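Side-chain contacts in ABC transporter, periplasmic solute-binding protein (Rhizobium meliloti, PDB 4WED), which probably binds a solute, perhaps a peptide or nickel, in the periplasm and hands it to an ABC transporter for import: residues A[117-120]-A[121-124]; A[257-261]-A[262-266]; A[308-311]-A[312-316]; A[387-391]-A[392-396]. All coordinates share one frame; numbering follows the deposited sequence.

Interaction 1 of 4, residues A[117-120]-A[121-124]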
loop_
_atom_site.group_PDB
_atom_site.type_symbol
_atom_site.label_atom_id
_atom_site.label_comp_id
_atom_site.label_asym_id
_atom_site.label_seq_id
_atom_site.Cartn_x
_atom_site.Cartn_y
_atom_site.Cartn_z
ATOM N N TRP A 117 24.137 -15.115 5.253
ATOM C CA TRP A 117 24.888 -14.651 4.086
ATOM C C TRP A 117 24.071 -13.649 3.279
ATOM O O TRP A 117 24.594 -12.671 2.792
ATOM C CB TRP A 117 25.243 -15.855 3.214
ATOM C CG TRP A 117 25.985 -15.534 1.914
ATOM C CD1 TRP A 117 27.331 -15.427 1.756
ATOM C CD2 TRP A 117 25.407 -15.316 0.596
ATOM N NE1 TRP A 117 27.631 -15.139 0.445
ATOM C CE2 TRP A 117 26.481 -15.069 -0.289
ATOM C CE3 TRP A 117 24.094 -15.310 0.090
ATOM C CZ2 TRP A 117 26.294 -14.816 -1.655
ATOM C CZ3 TRP A 117 23.902 -15.050 -1.262
ATOM C CH2 TRP A 117 25.006 -14.817 -2.128
ATOM N N ASN A 118 22.780 -13.911 3.161
ATOM C CA ASN A 118 21.827 -12.987 2.528
ATOM C C ASN A 118 21.589 -11.737 3.327
ATOM O O ASN A 118 21.686 -10.630 2.811
ATOM C CB ASN A 118 20.466 -13.666 2.342
ATOM C CG ASN A 118 20.376 -14.427 1.042
ATOM O OD1 ASN A 118 20.202 -13.831 -0.014
ATOM N ND2 ASN A 118 20.477 -15.739 1.111
ATOM N N LEU A 119 21.248 -11.923 4.587
ATOM C CA LEU A 119 21.007 -10.821 5.463
ATOM C C LEU A 119 22.194 -9.901 5.529
ATOM O O LEU A 119 22.051 -8.687 5.514
ATOM C CB LEU A 119 20.691 -11.377 6.823
ATOM C CG LEU A 119 19.288 -11.972 6.848
ATOM C CD1 LEU A 119 19.008 -12.482 8.245
ATOM C CD2 LEU A 119 18.190 -10.996 6.421
ATOM N N GLU A 120 23.381 -10.480 5.578
ATOM C CA GLU A 120 24.610 -9.688 5.568
ATOM C C GLU A 120 24.821 -8.917 4.254
ATOM O O GLU A 120 25.599 -7.976 4.210
ATOM C CB GLU A 120 25.816 -10.581 5.831
ATOM C CG GLU A 120 25.982 -10.965 7.291
ATOM C CD GLU A 120 27.180 -11.884 7.494
ATOM O OE1 GLU A 120 27.721 -12.390 6.469
ATOM O OE2 GLU A 120 27.579 -12.096 8.664
ATOM N N ARG A 121 24.143 -9.329 3.194
ATOM C CA ARG A 121 24.252 -8.642 1.927
ATOM C C ARG A 121 23.513 -7.308 1.925
ATOM O O ARG A 121 23.849 -6.439 1.134
ATOM C CB ARG A 121 23.735 -9.513 0.778
ATOM C CG ARG A 121 24.768 -10.498 0.265
ATOM C CD ARG A 121 24.129 -11.578 -0.599
ATOM N NE ARG A 121 24.720 -11.689 -1.932
ATOM C CZ ARG A 121 24.558 -10.801 -2.911
ATOM N NH1 ARG A 121 23.853 -9.699 -2.725
ATOM N NH2 ARG A 121 25.100 -11.013 -4.088
ATOM N N TRP A 122 22.515 -7.128 2.777
ATOM C CA TRP A 122 21.736 -5.875 2.709
ATOM C C TRP A 122 21.555 -5.129 4.020
ATOM O O TRP A 122 21.357 -3.910 4.013
ATOM C CB TRP A 122 20.346 -6.102 2.063
ATOM C CG TRP A 122 19.461 -7.043 2.824
ATOM C CD1 TRP A 122 19.360 -8.417 2.672
ATOM C CD2 TRP A 122 18.539 -6.678 3.828
ATOM N NE1 TRP A 122 18.433 -8.920 3.552
ATOM C CE2 TRP A 122 17.903 -7.872 4.271
ATOM C CE3 TRP A 122 18.175 -5.454 4.402
ATOM C CZ2 TRP A 122 16.939 -7.878 5.284
ATOM C CZ3 TRP A 122 17.196 -5.457 5.405
ATOM C CH2 TRP A 122 16.591 -6.671 5.836
HETATM N N MSE A 123 21.624 -5.825 5.136
HETATM C CA MSE A 123 21.305 -5.188 6.399
HETATM C C MSE A 123 22.430 -4.371 6.977
HETATM O O MSE A 123 23.517 -4.886 7.247
HETATM C CB MSE A 123 20.986 -6.235 7.427
HETATM C CG MSE A 123 19.495 -6.458 7.410
HETATM SE SE MSE A 123 18.966 -7.515 9.005
HETATM C CE MSE A 123 20.319 -8.882 8.706
ATOM N N GLY A 124 22.151 -3.095 7.226
ATOM C CA GLY A 124 23.163 -2.167 7.712
ATOM C C GLY A 124 23.810 -1.392 6.569
ATOM O O GLY A 124 24.578 -0.469 6.825
#

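Interaction 2 of 4, residues A[257-261]-A[262-266]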
loop_
_atom_site.group_PDB
_atom_site.type_symbol
_atom_site.label_atom_id
_atom_site.label_comp_id
_atom_site.label_asym_id
_atom_site.label_seq_id
_atom_site.Cartn_x
_atom_site.Cartn_y
_atom_site.Cartn_z
ATOM N N LYS A 257 -15.013 -1.393 -16.425
ATOM C CA LYS A 257 -16.387 -1.414 -16.935
ATOM C C LYS A 257 -16.485 -2.033 -18.308
ATOM O O LYS A 257 -17.395 -2.826 -18.569
ATOM C CB LYS A 257 -16.988 -0.008 -16.980
ATOM C CG LYS A 257 -17.270 0.563 -15.603
ATOM C CD LYS A 257 -18.261 -0.286 -14.818
ATOM C CE LYS A 257 -18.478 0.315 -13.432
ATOM N NZ LYS A 257 -19.277 -0.564 -12.520
ATOM N N GLN A 258 -15.555 -1.675 -19.184
ATOM C CA GLN A 258 -15.570 -2.195 -20.555
ATOM C C GLN A 258 -15.529 -3.703 -20.515
ATOM O O GLN A 258 -16.321 -4.370 -21.173
ATOM C CB GLN A 258 -14.372 -1.711 -21.360
ATOM C CG GLN A 258 -14.360 -0.221 -21.641
ATOM C CD GLN A 258 -13.025 0.253 -22.201
ATOM O OE1 GLN A 258 -12.288 -0.519 -22.824
ATOM N NE2 GLN A 258 -12.712 1.527 -21.990
ATOM N N LEU A 259 -14.612 -4.241 -19.720
ATOM C CA LEU A 259 -14.421 -5.678 -19.696
ATOM C C LEU A 259 -15.629 -6.351 -19.092
ATOM O O LEU A 259 -16.149 -7.351 -19.625
ATOM C CB LEU A 259 -13.149 -6.027 -18.946
ATOM C CG LEU A 259 -11.925 -5.587 -19.753
ATOM C CD1 LEU A 259 -10.703 -5.485 -18.862
ATOM C CD2 LEU A 259 -11.671 -6.554 -20.899
ATOM N N GLU A 260 -16.098 -5.758 -18.012
ATOM C CA GLU A 260 -17.367 -6.122 -17.444
ATOM C C GLU A 260 -18.417 -6.215 -18.542
ATOM O O GLU A 260 -19.097 -7.217 -18.635
ATOM C CB GLU A 260 -17.796 -5.089 -16.414
ATOM C CG GLU A 260 -18.648 -5.647 -15.291
ATOM C CD GLU A 260 -18.419 -4.884 -14.011
ATOM O OE1 GLU A 260 -17.237 -4.659 -13.661
ATOM O OE2 GLU A 260 -19.419 -4.510 -13.363
ATOM N N ALA A 261 -18.516 -5.181 -19.377
ATOM C CA ALA A 261 -19.503 -5.143 -20.483
ATOM C C ALA A 261 -19.273 -6.288 -21.474
ATOM O O ALA A 261 -20.214 -6.963 -21.876
ATOM C CB ALA A 261 -19.506 -3.789 -21.199
ATOM N N ALA A 262 -18.019 -6.546 -21.817
ATOM C CA ALA A 262 -17.680 -7.708 -22.629
ATOM C C ALA A 262 -17.927 -9.076 -21.942
ATOM O O ALA A 262 -17.467 -10.097 -22.445
ATOM C CB ALA A 262 -16.237 -7.599 -23.055
ATOM N N GLY A 263 -18.627 -9.099 -20.804
ATOM C CA GLY A 263 -18.880 -10.335 -20.052
ATOM C C GLY A 263 -17.677 -10.885 -19.296
ATOM O O GLY A 263 -17.674 -12.039 -18.899
ATOM N N PHE A 264 -16.643 -10.085 -19.081
ATOM C CA PHE A 264 -15.464 -10.610 -18.337
ATOM C C PHE A 264 -15.566 -10.522 -16.815
ATOM O O PHE A 264 -16.294 -9.693 -16.275
ATOM C CB PHE A 264 -14.139 -9.996 -18.826
ATOM C CG PHE A 264 -13.621 -10.645 -20.082
ATOM C CD1 PHE A 264 -12.967 -11.871 -20.026
ATOM C CD2 PHE A 264 -13.827 -10.065 -21.317
ATOM C CE1 PHE A 264 -12.512 -12.499 -21.177
ATOM C CE2 PHE A 264 -13.373 -10.685 -22.469
ATOM C CZ PHE A 264 -12.712 -11.901 -22.396
ATOM N N ASN A 265 -14.838 -11.419 -16.150
ATOM C CA ASN A 265 -14.682 -11.393 -14.707
ATOM C C ASN A 265 -13.806 -10.236 -14.288
ATOM O O ASN A 265 -12.636 -10.154 -14.667
ATOM C CB ASN A 265 -14.054 -12.689 -14.222
ATOM C CG ASN A 265 -15.013 -13.854 -14.307
ATOM O OD1 ASN A 265 -15.933 -13.956 -13.492
ATOM N ND2 ASN A 265 -14.811 -14.737 -15.286
ATOM N N VAL A 266 -14.392 -9.331 -13.519
ATOM C CA VAL A 266 -13.688 -8.158 -13.062
ATOM C C VAL A 266 -13.802 -8.133 -11.564
ATOM O O VAL A 266 -14.881 -8.246 -10.983
ATOM C CB VAL A 266 -14.174 -6.867 -13.734
ATOM C CG1 VAL A 266 -13.430 -5.667 -13.198
ATOM C CG2 VAL A 266 -13.913 -6.948 -15.240
#

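Interaction 3 of 4, residues A[308-311]-A[312-316]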
loop_
_atom_site.group_PDB
_atom_site.type_symbol
_atom_site.label_atom_id
_atom_site.label_comp_id
_atom_site.label_asym_id
_atom_site.label_seq_id
_atom_site.Cartn_x
_atom_site.Cartn_y
_atom_site.Cartn_z
ATOM N N VAL A 308 -17.836 9.219 -9.973
ATOM C CA VAL A 308 -17.212 10.050 -10.980
ATOM C C VAL A 308 -15.774 9.603 -11.224
ATOM O O VAL A 308 -15.336 9.466 -12.353
ATOM C CB VAL A 308 -17.279 11.538 -10.563
ATOM C CG1 VAL A 308 -16.547 12.416 -11.550
ATOM C CG2 VAL A 308 -18.728 12.005 -10.445
ATOM N N LEU A 309 -15.022 9.348 -10.179
ATOM C CA LEU A 309 -13.623 9.095 -10.391
ATOM C C LEU A 309 -13.309 7.632 -10.655
ATOM O O LEU A 309 -12.447 7.347 -11.467
ATOM C CB LEU A 309 -12.795 9.619 -9.218
ATOM C CG LEU A 309 -11.270 9.510 -9.397
ATOM C CD1 LEU A 309 -10.782 9.924 -10.781
ATOM C CD2 LEU A 309 -10.569 10.352 -8.351
ATOM N N TYR A 310 -13.986 6.712 -9.976
ATOM C CA TYR A 310 -13.659 5.286 -10.078
ATOM C C TYR A 310 -14.811 4.469 -10.630
ATOM O O TYR A 310 -14.833 3.242 -10.466
ATOM C CB TYR A 310 -13.260 4.748 -8.705
ATOM C CG TYR A 310 -12.026 5.432 -8.168
ATOM C CD1 TYR A 310 -10.742 5.009 -8.557
ATOM C CD2 TYR A 310 -12.127 6.520 -7.306
ATOM C CE1 TYR A 310 -9.600 5.645 -8.102
ATOM C CE2 TYR A 310 -10.986 7.165 -6.825
ATOM C CZ TYR A 310 -9.727 6.731 -7.233
ATOM O OH TYR A 310 -8.595 7.384 -6.777
ATOM N N HIS A 311 -15.781 5.134 -11.259
ATOM C CA HIS A 311 -16.923 4.432 -11.835
ATOM C C HIS A 311 -17.667 3.548 -10.845
ATOM O O HIS A 311 -18.163 2.503 -11.222
ATOM C CB HIS A 311 -16.504 3.586 -13.040
ATOM C CG HIS A 311 -16.361 4.365 -14.301
ATOM N ND1 HIS A 311 -15.141 4.761 -14.791
ATOM C CD2 HIS A 311 -17.288 4.845 -15.162
ATOM C CE1 HIS A 311 -15.315 5.434 -15.915
ATOM N NE2 HIS A 311 -16.610 5.505 -16.158
ATOM N N GLY A 312 -17.757 3.992 -9.594
ATOM C CA GLY A 312 -18.511 3.299 -8.571
ATOM C C GLY A 312 -17.732 2.213 -7.873
ATOM O O GLY A 312 -18.233 1.594 -6.963
ATOM N N TYR A 313 -16.508 1.974 -8.299
ATOM C CA TYR A 313 -15.728 0.865 -7.780
ATOM C C TYR A 313 -15.055 1.118 -6.392
ATOM O O TYR A 313 -14.693 0.161 -5.689
ATOM C CB TYR A 313 -14.620 0.553 -8.771
ATOM C CG TYR A 313 -14.984 -0.279 -9.970
ATOM C CD1 TYR A 313 -15.740 -1.449 -9.845
ATOM C CD2 TYR A 313 -14.512 0.065 -11.259
ATOM C CE1 TYR A 313 -16.047 -2.224 -10.963
ATOM C CE2 TYR A 313 -14.820 -0.708 -12.370
ATOM C CZ TYR A 313 -15.574 -1.851 -12.217
ATOM O OH TYR A 313 -15.858 -2.641 -13.312
ATOM N N ALA A 314 -14.832 2.390 -6.060
ATOM C CA ALA A 314 -14.200 2.801 -4.832
ATOM C C ALA A 314 -15.155 2.769 -3.631
ATOM O O ALA A 314 -16.332 3.139 -3.738
ATOM C CB ALA A 314 -13.637 4.189 -5.002
ATOM N N LYS A 315 -14.644 2.320 -2.486
ATOM C CA LYS A 315 -15.421 2.262 -1.242
ATOM C C LYS A 315 -15.219 3.563 -0.460
ATOM O O LYS A 315 -14.094 3.987 -0.250
ATOM C CB LYS A 315 -14.985 1.065 -0.420
ATOM C CG LYS A 315 -15.957 0.662 0.681
ATOM C CD LYS A 315 -15.258 -0.024 1.869
ATOM N N PRO A 316 -16.308 4.236 -0.080
ATOM C CA PRO A 316 -16.196 5.454 0.734
ATOM C C PRO A 316 -15.440 5.156 2.006
ATOM O O PRO A 316 -15.561 4.072 2.537
ATOM C CB PRO A 316 -17.652 5.805 1.070
ATOM C CG PRO A 316 -18.427 5.269 -0.088
ATOM C CD PRO A 316 -17.689 4.018 -0.550
#

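Interaction 4 of 4, residues A[387-391]-A[392-396]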
loop_
_atom_site.group_PDB
_atom_site.type_symbol
_atom_site.label_atom_id
_atom_site.label_comp_id
_atom_site.label_asym_id
_atom_site.label_seq_id
_atom_site.Cartn_x
_atom_site.Cartn_y
_atom_site.Cartn_z
ATOM N N SER A 387 -19.352 21.845 -5.695
ATOM C CA SER A 387 -20.780 21.828 -5.953
ATOM C C SER A 387 -21.569 21.380 -4.696
ATOM O O SER A 387 -22.655 21.893 -4.414
ATOM C CB SER A 387 -21.042 20.906 -7.148
ATOM O OG SER A 387 -22.401 20.565 -7.221
ATOM N N GLU A 388 -21.014 20.425 -3.954
ATOM C CA GLU A 388 -21.610 19.952 -2.730
ATOM C C GLU A 388 -21.467 20.938 -1.575
ATOM O O GLU A 388 -22.375 21.057 -0.767
ATOM C CB GLU A 388 -20.982 18.625 -2.348
ATOM C CG GLU A 388 -21.465 17.509 -3.247
ATOM C CD GLU A 388 -20.673 16.240 -3.069
ATOM O OE1 GLU A 388 -19.682 16.275 -2.300
ATOM O OE2 GLU A 388 -21.040 15.209 -3.684
HETATM N N MSE A 389 -20.319 21.610 -1.500
HETATM C CA MSE A 389 -20.074 22.717 -0.563
HETATM C C MSE A 389 -20.975 23.899 -0.808
HETATM O O MSE A 389 -21.471 24.569 0.109
HETATM C CB MSE A 389 -18.638 23.143 -0.817
HETATM C CG MSE A 389 -17.618 22.080 -0.418
HETATM SE SE MSE A 389 -17.905 21.599 1.469
HETATM C CE MSE A 389 -19.186 20.083 1.382
ATOM N N LYS A 390 -21.226 24.158 -2.070
ATOM C CA LYS A 390 -22.108 25.213 -2.413
ATOM C C LYS A 390 -23.439 24.942 -1.727
ATOM O O LYS A 390 -23.990 25.842 -1.112
ATOM C CB LYS A 390 -22.226 25.317 -3.934
ATOM C CG LYS A 390 -23.398 26.153 -4.439
ATOM C CD LYS A 390 -23.035 27.612 -4.624
ATOM C CE LYS A 390 -24.240 28.359 -5.154
ATOM N NZ LYS A 390 -23.865 29.332 -6.201
ATOM N N GLU A 391 -23.930 23.701 -1.788
ATOM C CA GLU A 391 -25.250 23.358 -1.224
ATOM C C GLU A 391 -25.339 23.602 0.280
ATOM O O GLU A 391 -26.408 23.896 0.764
ATOM C CB GLU A 391 -25.632 21.905 -1.542
ATOM C CG GLU A 391 -26.183 21.702 -2.959
ATOM C CD GLU A 391 -26.170 20.241 -3.430
ATOM O OE1 GLU A 391 -25.110 19.579 -3.314
ATOM O OE2 GLU A 391 -27.205 19.747 -3.932
ATOM N N VAL A 392 -24.229 23.474 1.019
ATOM C CA VAL A 392 -24.212 23.778 2.469
ATOM C C VAL A 392 -23.790 25.203 2.799
ATOM O O VAL A 392 -23.764 25.578 3.974
ATOM C CB VAL A 392 -23.310 22.824 3.264
ATOM C CG1 VAL A 392 -23.754 21.401 3.035
ATOM C CG2 VAL A 392 -21.825 22.969 2.911
ATOM N N GLY A 393 -23.446 25.979 1.772
ATOM C CA GLY A 393 -23.111 27.395 1.907
ATOM C C GLY A 393 -21.623 27.728 1.915
ATOM O O GLY A 393 -21.242 28.820 2.310
ATOM N N ILE A 394 -20.771 26.786 1.514
ATOM C CA ILE A 394 -19.349 27.041 1.437
ATOM C C ILE A 394 -18.964 27.307 -0.002
ATOM O O ILE A 394 -19.404 26.593 -0.896
ATOM C CB ILE A 394 -18.560 25.819 1.955
ATOM C CG1 ILE A 394 -18.614 25.816 3.495
ATOM C CG2 ILE A 394 -17.123 25.846 1.421
ATOM C CD1 ILE A 394 -18.560 24.460 4.131
ATOM N N ASP A 395 -18.145 28.334 -0.210
ATOM C CA ASP A 395 -17.674 28.772 -1.540
ATOM C C ASP A 395 -16.286 28.169 -1.811
ATOM O O ASP A 395 -15.257 28.672 -1.346
ATOM C CB ASP A 395 -17.640 30.317 -1.618
ATOM C CG ASP A 395 -17.049 30.851 -2.953
ATOM O OD1 ASP A 395 -17.319 30.286 -4.031
ATOM O OD2 ASP A 395 -16.306 31.855 -2.909
ATOM N N LEU A 396 -16.268 27.070 -2.543
ATOM C CA LEU A 396 -15.022 26.370 -2.790
ATOM C C LEU A 396 -14.347 26.904 -4.073
ATOM O O LEU A 396 -14.865 26.775 -5.197
ATOM C CB LEU A 396 -15.265 24.860 -2.870
ATOM C CG LEU A 396 -14.001 23.978 -2.784
ATOM C CD1 LEU A 396 -13.677 23.529 -1.365
ATOM C CD2 LEU A 396 -14.117 22.744 -3.634
#

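Interaction 1 of 4, residues A[117-120]-A[121-124]
Trp117 and Arg121, one turn apart on helix 112-122, make the CH-pi part of this contact. The arginine chain runs alongside the indole in the same direction and lays CD over one face of the six-membered ring, 3.6 Å from its centroid and 15° off the ring normal. Trp117 CG stands anti to the backbone N (chi1 178°), which stands the ring out from the helix, where the arginine chain folds back over it. The guanidinium does not stack on the indole: the two planes are 62° apart, and the ring carbons lie at the guanidinium's edge. Arg121 also touches Gln52.

Apolar contacts involve Leu119, Trp122 and Met123. Leu119 CD2 lies 3.5 Å from Trp122 CZ2, while Met123, modelled as selenomethionine, runs beside Leu119. Leu119 and Met123 both rest on Leu140 of strand 137-144, and Trp122 packs on Cys133 and Ser134.

Backbone hydrogen bonds tie the turn together. Leu119 O accepts from two donors, Met123 N at 2.9 Å and Trp122 N at 3.2 Å. Asn118 O takes Arg121 N at 2.8 Å in a bent bond. A carbonyl shared between i+3 and i+4 donors, beside an i to i+3 bond, is typical of the last, loosely bonded turn of a helix, here that of helix 112-122.

Interaction 2 of 4, residues A[257-261]-A[262-266]
Leu259 meets Phe264 and Val266 in a local contact at the surface, where helix 253-261 ends and the chain doubles back into strand 265-269. The CB atom of Leu259 is the meeting point: Val266 CG2 comes to 3.9 Å from it and Phe264 CB to 4.1 Å. The leucine and phenylalanine side chains run at a slant to one another, touching again where Leu259 CD2 lies 4.1 Å from Phe264 CD2, and the aromatic ring turns its edge toward Leu259 O. Val266 places CG1 anti to its own backbone N (chi1 179°), leaving CG2 to reach back to the last turn of the helix, 3.7 Å from Glu260 N.

The reversal is a Schellman motif with Gly263, at positive phi (74°), as its C-prime residue. Phe264 N reaches back to Leu259 O at 2.8 Å, and Gly263 N bonds to Glu260 O at 2.9 Å; both donors stand above the plane of the carbonyl they use. One residue earlier the regular helical pattern still holds, with Ala262 N bonded to Gln258 O at 2.8 Å.

Glu260 approaches the strand from another direction. Its chain, bent at chi2, lies at about a right angle to Val266 and sets OE1 3.8 Å from Val266 CB. That same oxygen is hydrogen-bonded to Tyr313 OH, which it meets from a direction roughly square to that of the valine. Outside the turn, Leu259 and Val266 both rest on Ala499 of strand 488-500, while Phe264 and Ala262 touch Arg236 of helix 228-237.

Interaction 3 of 4, residues A[308-311]-A[312-316]
Tyr310 and Tyr313 bracket a type I' beta turn that follows helix 302-310, and their rings head off in different directions from it. Both turn residues, His311 and Gly312, have positive phi, the hallmark of this turn type, and glycine suits the second of these places. The turn is closed by Tyr313 N, which donates to Tyr310 O at 3.0 Å with a fairly straight 160° angle, although the donor stands well above the carbonyl plane.

The CB atoms of the two tyrosines sit 4.4 Å apart, close enough to pack, but the rings do not stack on each other. The methyl group of Ala314 takes the place beside the Tyr310 ring instead, its CB meeting Tyr310 CD2 at 3.6 Å and CG at 3.8 Å. Tyr310 CG is anti to its carbonyl carbon (chi1 -62°), which brings the ring beside this alanine. Leu309 CG lies over one face of the same ring, toward the rim, and the surroundings include Val494 and Pro495 of strand 488-500.

Tyr313 points its ring toward helix 253-261 and strand 265-269. There it rests on Val266 and Val268 and takes part in a cation-pi contact with Lys257, while Glu260 is the partner of its hydroxyl. The His311 side chain touches Pro253 and Glu254 of the same helix. At its root, the Tyr313 side chain crowds the turn's own acceptor: CB lies 3.2 Å from Tyr310 O, and CD2 is 3.3 Å from that same oxygen.

Interaction 4 of 4, residues A[387-391]-A[392-396]
A Schellman motif ends helix 378-392 and starts the chain into strand 395-400, with Met389 (modelled as selenomethionine) packing beside Val392 and Ile394. Gly393, at a phi of 100° where a CB would jam against the preceding carbonyl, makes the reversal. Ile394 N reaches back to Met389 O at 2.7 Å, and Gly393 N to Lys390 O at 2.9 Å, each donor lying above the carbonyl plane. Val392 N adds a weak bond to Met389 O at 3.1 Å.

The Met389 chain bends at chi2 (-55°) and again at chi3, bringing SE to 4.0 Å from Ile394 CD1 and the terminal CE to 4.2 Å from Val392 CG2. Nearer the backbone, Met389 CB meets Ile394 CG2 at 3.8 Å. Leu396 adds CD1, 4.3 Å from Met389 CG.

These apolar groups are buried: Val392 lies on Ala339 and Ala342 and Ile394 on Leu346, all of helix 339-348, while Leu396 touches Leu368 of strand 362-370. The arrangement is typical of a helix-to-strand return in a beta-alpha-beta unit, here strand 362-370, helix 378-392 and strand 395-400.

Overall arrangement
Interactions 2 and 3 are joined directly: Glu260 OE1 and Tyr313 OH lie 2.5 Å apart, probably hydrogen-bonded, and Lys257 CE packs 3.1 Å from His311 O. Both reach the same antiparallel sheet, whose long strand 488-500 touches side chains of both. Interaction 4 comes within about 8 Å of interaction 3 (nearest atoms) but belongs to a different sheet; helix 378-392 bridges the gap by packing Val384 and Ile381 against Val308 and Leu309. Interaction 1 stands apart, its centre about 45 Å from that of interaction 2 and on the opposite side of the chain's centre. The sodium ion is bound elsewhere, by Asp62 and Asp515. Interactions 2, 3 and 4 all turn a helix end into a strand.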